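Local coordinates for protein transcriptional regulator, LacI family (Burkholderia phymatum, PDB 2RGY) that probably acts as a LacI-family transcriptional regulator, its periplasmic-binding-protein-like region likely sensing a sugar or related small effector, at residues 122-127 with 152-157; 40-45 with 61-66. All coordinates share one frame; numbering follows the deposited sequence.

Contact 1 of 2, residues 122-127 with 152-157; sequences TLIEHG and DELARH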
# COMPACT_ATOMS: atom_id res chain seq x y z
N THR A 122 -23.08 1.89 14.33
CA THR A 122 -22.50 3.22 14.29
C THR A 122 -23.44 4.12 13.49
O THR A 122 -23.84 5.18 13.96
CB THR A 122 -21.11 3.22 13.60
OG1 THR A 122 -20.24 2.29 14.25
CG2 THR A 122 -20.49 4.60 13.68
N LEU A 123 -23.81 3.68 12.30
CA LEU A 123 -24.70 4.45 11.44
C LEU A 123 -26.08 4.66 12.08
O LEU A 123 -26.58 5.78 12.14
CB LEU A 123 -24.86 3.76 10.09
CG LEU A 123 -23.59 3.71 9.24
CD1 LEU A 123 -23.82 2.91 7.96
CD2 LEU A 123 -23.14 5.13 8.92
N ILE A 124 -26.68 3.58 12.55
CA ILE A 124 -28.00 3.70 13.14
C ILE A 124 -28.00 4.59 14.38
O ILE A 124 -28.92 5.38 14.56
CB ILE A 124 -28.58 2.32 13.47
CG1 ILE A 124 -28.96 1.62 12.16
CG2 ILE A 124 -29.82 2.47 14.36
CD1 ILE A 124 -29.12 0.13 12.28
N GLU A 125 -26.97 4.48 15.21
CA GLU A 125 -26.90 5.29 16.42
C GLU A 125 -26.77 6.77 16.09
O GLU A 125 -27.07 7.63 16.92
CB GLU A 125 -25.73 4.83 17.28
CG GLU A 125 -25.97 3.45 17.90
CD GLU A 125 -24.81 2.96 18.74
OE1 GLU A 125 -23.74 3.62 18.74
OE2 GLU A 125 -24.95 1.90 19.40
N HIS A 126 -26.34 7.07 14.87
CA HIS A 126 -26.20 8.46 14.45
C HIS A 126 -27.45 8.94 13.73
O HIS A 126 -27.41 9.93 13.00
CB HIS A 126 -24.94 8.61 13.58
CG HIS A 126 -23.68 8.68 14.38
ND1 HIS A 126 -23.17 9.87 14.85
CD2 HIS A 126 -22.88 7.71 14.86
CE1 HIS A 126 -22.10 9.63 15.59
NE2 HIS A 126 -21.91 8.32 15.62
N GLY A 127 -28.56 8.24 13.94
CA GLY A 127 -29.82 8.63 13.34
C GLY A 127 -30.11 8.24 11.90
O GLY A 127 -31.16 8.59 11.38
N ASP A 152 -28.12 -8.13 10.41
CA ASP A 152 -28.78 -8.64 11.61
C ASP A 152 -29.12 -7.41 12.44
O ASP A 152 -30.24 -7.27 12.92
CB ASP A 152 -27.85 -9.54 12.44
CG ASP A 152 -27.64 -10.91 11.83
OD1 ASP A 152 -28.47 -11.35 11.00
OD2 ASP A 152 -26.63 -11.57 12.19
N GLU A 153 -28.14 -6.53 12.60
CA GLU A 153 -28.33 -5.30 13.38
C GLU A 153 -29.44 -4.44 12.77
O GLU A 153 -30.24 -3.84 13.50
CB GLU A 153 -27.02 -4.52 13.42
CG GLU A 153 -27.05 -3.24 14.25
CD GLU A 153 -27.23 -3.51 15.73
OE1 GLU A 153 -26.88 -4.61 16.21
OE2 GLU A 153 -27.72 -2.59 16.44
N LEU A 154 -29.49 -4.37 11.45
CA LEU A 154 -30.53 -3.59 10.77
C LEU A 154 -31.90 -4.19 11.07
O LEU A 154 -32.86 -3.46 11.30
CB LEU A 154 -30.33 -3.57 9.25
CG LEU A 154 -29.07 -2.95 8.61
CD1 LEU A 154 -29.43 -2.40 7.23
CD2 LEU A 154 -28.50 -1.85 9.48
N ALA A 155 -31.98 -5.52 11.05
CA ALA A 155 -33.24 -6.22 11.31
C ALA A 155 -33.76 -5.91 12.70
O ALA A 155 -34.97 -5.79 12.89
CB ALA A 155 -33.05 -7.71 11.13
N ARG A 156 -32.85 -5.80 13.67
CA ARG A 156 -33.23 -5.48 15.05
C ARG A 156 -33.84 -4.09 15.14
O ARG A 156 -34.49 -3.76 16.14
CB ARG A 156 -32.01 -5.54 15.98
CG ARG A 156 -31.49 -6.92 16.27
CD ARG A 156 -30.22 -6.88 17.12
NE ARG A 156 -29.56 -8.18 17.10
CZ ARG A 156 -28.37 -8.42 16.54
NH1 ARG A 156 -27.69 -7.43 15.96
NH2 ARG A 156 -27.88 -9.65 16.54
N HIS A 157 -33.61 -3.28 14.12
CA HIS A 157 -34.15 -1.93 14.09
C HIS A 157 -35.28 -1.75 13.11
O HIS A 157 -35.66 -0.63 12.78
CB HIS A 157 -33.04 -0.93 13.79
CG HIS A 157 -32.12 -0.73 14.95
ND1 HIS A 157 -31.05 -1.56 15.20
CD2 HIS A 157 -32.17 0.14 15.98
CE1 HIS A 157 -30.49 -1.21 16.34
NE2 HIS A 157 -31.15 -0.18 16.84

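Contact 2 of 2, residues 40-45 with 61-66; sequences HVVVAT and RFLIGR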
# COMPACT_ATOMS: atom_id res chain seq x y z
N HIS A 40 13.75 -16.68 6.71
CA HIS A 40 13.20 -15.84 5.66
C HIS A 40 11.79 -16.16 5.14
O HIS A 40 11.22 -17.21 5.41
CB HIS A 40 14.15 -15.84 4.47
CG HIS A 40 15.57 -15.50 4.81
ND1 HIS A 40 16.39 -16.35 5.51
CD2 HIS A 40 16.31 -14.41 4.52
CE1 HIS A 40 17.59 -15.81 5.62
NE2 HIS A 40 17.57 -14.63 5.03
N VAL A 41 11.25 -15.23 4.37
CA VAL A 41 9.94 -15.39 3.80
C VAL A 41 9.99 -15.20 2.29
O VAL A 41 10.60 -14.26 1.78
CB VAL A 41 8.95 -14.37 4.39
CG1 VAL A 41 9.45 -12.97 4.11
CG2 VAL A 41 7.56 -14.57 3.80
N VAL A 42 9.37 -16.12 1.57
CA VAL A 42 9.28 -16.04 0.13
C VAL A 42 7.83 -15.64 -0.10
O VAL A 42 6.92 -16.29 0.42
CB VAL A 42 9.54 -17.40 -0.54
CG1 VAL A 42 9.00 -17.38 -1.97
CG2 VAL A 42 11.03 -17.68 -0.55
N VAL A 43 7.62 -14.57 -0.86
CA VAL A 43 6.26 -14.12 -1.12
C VAL A 43 5.84 -14.43 -2.55
O VAL A 43 6.66 -14.45 -3.47
CB VAL A 43 6.11 -12.59 -0.90
CG1 VAL A 43 4.64 -12.18 -1.09
CG2 VAL A 43 6.57 -12.22 0.49
N ALA A 44 4.55 -14.69 -2.71
CA ALA A 44 3.99 -14.99 -4.01
C ALA A 44 2.59 -14.38 -4.08
O ALA A 44 1.87 -14.37 -3.09
CB ALA A 44 3.92 -16.48 -4.21
N THR A 45 2.24 -13.84 -5.24
CA THR A 45 0.92 -13.26 -5.44
C THR A 45 0.37 -13.78 -6.76
O THR A 45 1.07 -14.48 -7.50
CB THR A 45 0.98 -11.72 -5.48
OG1 THR A 45 -0.37 -11.22 -5.52
CG2 THR A 45 1.75 -11.23 -6.70
N ARG A 61 0.74 -23.59 -5.15
CA ARG A 61 1.42 -24.80 -5.59
C ARG A 61 2.89 -24.51 -5.91
O ARG A 61 3.75 -25.37 -5.75
CB ARG A 61 0.71 -25.42 -6.80
CG ARG A 61 -0.61 -26.12 -6.43
CD ARG A 61 -1.28 -26.83 -7.62
NE ARG A 61 -1.74 -25.90 -8.64
CZ ARG A 61 -2.96 -25.91 -9.19
NH1 ARG A 61 -3.86 -26.82 -8.83
NH2 ARG A 61 -3.26 -25.02 -10.12
N PHE A 62 3.16 -23.29 -6.36
CA PHE A 62 4.51 -22.84 -6.69
C PHE A 62 5.35 -22.71 -5.42
O PHE A 62 6.56 -22.95 -5.43
CB PHE A 62 4.43 -21.49 -7.40
CG PHE A 62 5.75 -20.96 -7.88
CD1 PHE A 62 6.56 -21.71 -8.73
CD2 PHE A 62 6.18 -19.67 -7.50
CE1 PHE A 62 7.77 -21.21 -9.22
CE2 PHE A 62 7.40 -19.15 -7.99
CZ PHE A 62 8.20 -19.92 -8.85
N LEU A 63 4.71 -22.32 -4.32
CA LEU A 63 5.39 -22.18 -3.04
C LEU A 63 5.68 -23.57 -2.48
O LEU A 63 6.77 -23.85 -1.99
CB LEU A 63 4.52 -21.40 -2.04
CG LEU A 63 4.30 -19.90 -2.29
CD1 LEU A 63 3.30 -19.36 -1.28
CD2 LEU A 63 5.63 -19.15 -2.19
N ILE A 64 4.67 -24.43 -2.57
CA ILE A 64 4.79 -25.81 -2.08
C ILE A 64 5.86 -26.55 -2.86
O ILE A 64 6.60 -27.36 -2.31
CB ILE A 64 3.44 -26.57 -2.24
CG1 ILE A 64 2.39 -25.98 -1.30
CG2 ILE A 64 3.63 -28.05 -1.93
CD1 ILE A 64 1.05 -26.66 -1.38
N GLY A 65 5.96 -26.26 -4.16
CA GLY A 65 6.96 -26.91 -4.98
C GLY A 65 8.38 -26.55 -4.59
O GLY A 65 9.30 -27.34 -4.81
N ARG A 66 8.57 -25.37 -4.01
CA ARG A 66 9.90 -24.93 -3.59
C ARG A 66 10.30 -25.55 -2.25
O ARG A 66 11.41 -25.34 -1.76
CB ARG A 66 9.96 -23.41 -3.47
CG ARG A 66 11.37 -22.86 -3.24
CD ARG A 66 12.30 -23.28 -4.37
NE ARG A 66 13.72 -23.03 -4.11
CZ ARG A 66 14.47 -23.73 -3.26
NH1 ARG A 66 13.94 -24.73 -2.58
NH2 ARG A 66 15.75 -23.45 -3.12

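Contact 1 of 2, residues 122-127 with 152-157
Ile124 reaches across from the last turn of helix 112-125 with both of its branches: CG2 over the ring of His157, and the end methyl CD1 against Leu154 and the ND1 side of that ring. With CG1 anti to the carbonyl carbon (chi1 -72°) the longer arm leads to helix 141-155, while CG2, anti to the backbone N, is left for the imidazole. In a CH-pi contact, CG2 lies over one ring face, 3.9 Å from the centroid of His157 and shifted toward the rim, closest to CD2 of His157 at 3.7 Å. An isoleucine suits the place, because its short branch and its longer arm reach to different depths.

The imidazole is held by its own segment. His157 ND1 donates to Glu153 O at 3.0 Å, nearly straight at 177° and with the acceptor in the ring plane, so the bond fixes the ring's rotation and leaves its face to Ile124. Ile124 CD1 meets Leu154 CD2 at 3.5 Å, tighter than usual for two methyl carbons; Leu154 continues onto Ala120 and onto Leu131 of strand 131-135. Glu153 touches Ile124 lightly and turns its carboxylate to Arg156, whose NH1 lies 2.9 Å from OE1 of Glu153 in a salt bridge with a weak, bent hydrogen bond.

Just past Ile124, Gly127 is the C-prime residue of a Schellman motif, its N bonded to Ile124 O at 2.9 Å. The contact thus joins the C-terminal ends of two helices packed beside strand 131-135, in the subdomain built on the mixed sheet of this periplasmic-binding-protein-like fold. Its packing is apolar and CH-pi, while His157 ND1 and the Glu153 carboxylate find partners within 152-157, which implies a fit governed by shape rather than by charge.

Contact 2 of 2, residues 40-45 with 61-66
This is a buried helix-on-sheet contact: strand 40-44, outermost within its chain in a parallel five-stranded sheet, receives the last turns of helix 52-65, which leads on to strand 70-73 in a beta-alpha-beta crossover, with strand 10-14 lying between the two strands. Leu63 carries the helix side, and Val42 and Ala44 the strand side. Because residues of a strand alternate, these two turn their side chains to the helix, whereas Val43 between them points away, to Phe18 and to Leu27 of helix 21-36 on the other face.

Leu63 CD2 does most of the touching, lying 3.8 Å from Val42 CG1 and 3.8 Å from Ala44 CB, so one methyl spans both inward residues. In Leu63, CG anti to the carbonyl carbon (chi1 -70°) and an extended second torsion send the fork toward the strand. Val42 meets it with CG1, the methyl anti to its backbone N (chi1 162°), and the two side chains run antiparallel alongside each other. The small methyl of Ala44 lets the helix come close, the CA atoms of Ala44 and Leu63 being 7.4 Å apart, and beta-branched Val42 suits an extended backbone. Leu63 also reaches Phe14 of strand 10-14.

The edge is completed by the second subunit: Val41, Val42 and Val43 pair with one of its strands in an antiparallel ladder, and Val42 packs on Val42 of that subunit. Phe62 O accepts a hydrogen bond from His40 NE2 of the second subunit, and His40 of this chain stacks its ring on Phe62 of that subunit. Between helix and strand the chemistry is wholly apolar, which implies that side chains hold the two elements by close fit, while the directional bonds of the strand serve sheet and dimer.

In the fold
Contact 1 and contact 2 share no helix or strand and lie on opposite sides of the chain's centre, their own centres about 43 Å apart; contact 2 packs on the parallel sheet, contact 1 beside the mixed one. Contact 2 is core, a helix on a strand with all its touching residues buried, and its strand forms part of the dimer interface. Contact 1 is partly buried, joins two helix ends, and is touched by no other chain of the assembly. Both depend on aliphatic methyls and bury similar areas, but at 122-127 with 152-157 the nearness of the surface admits an imidazole and flanking charged groups, whereas 40-45 with 61-66 meet through aliphatic groups alone.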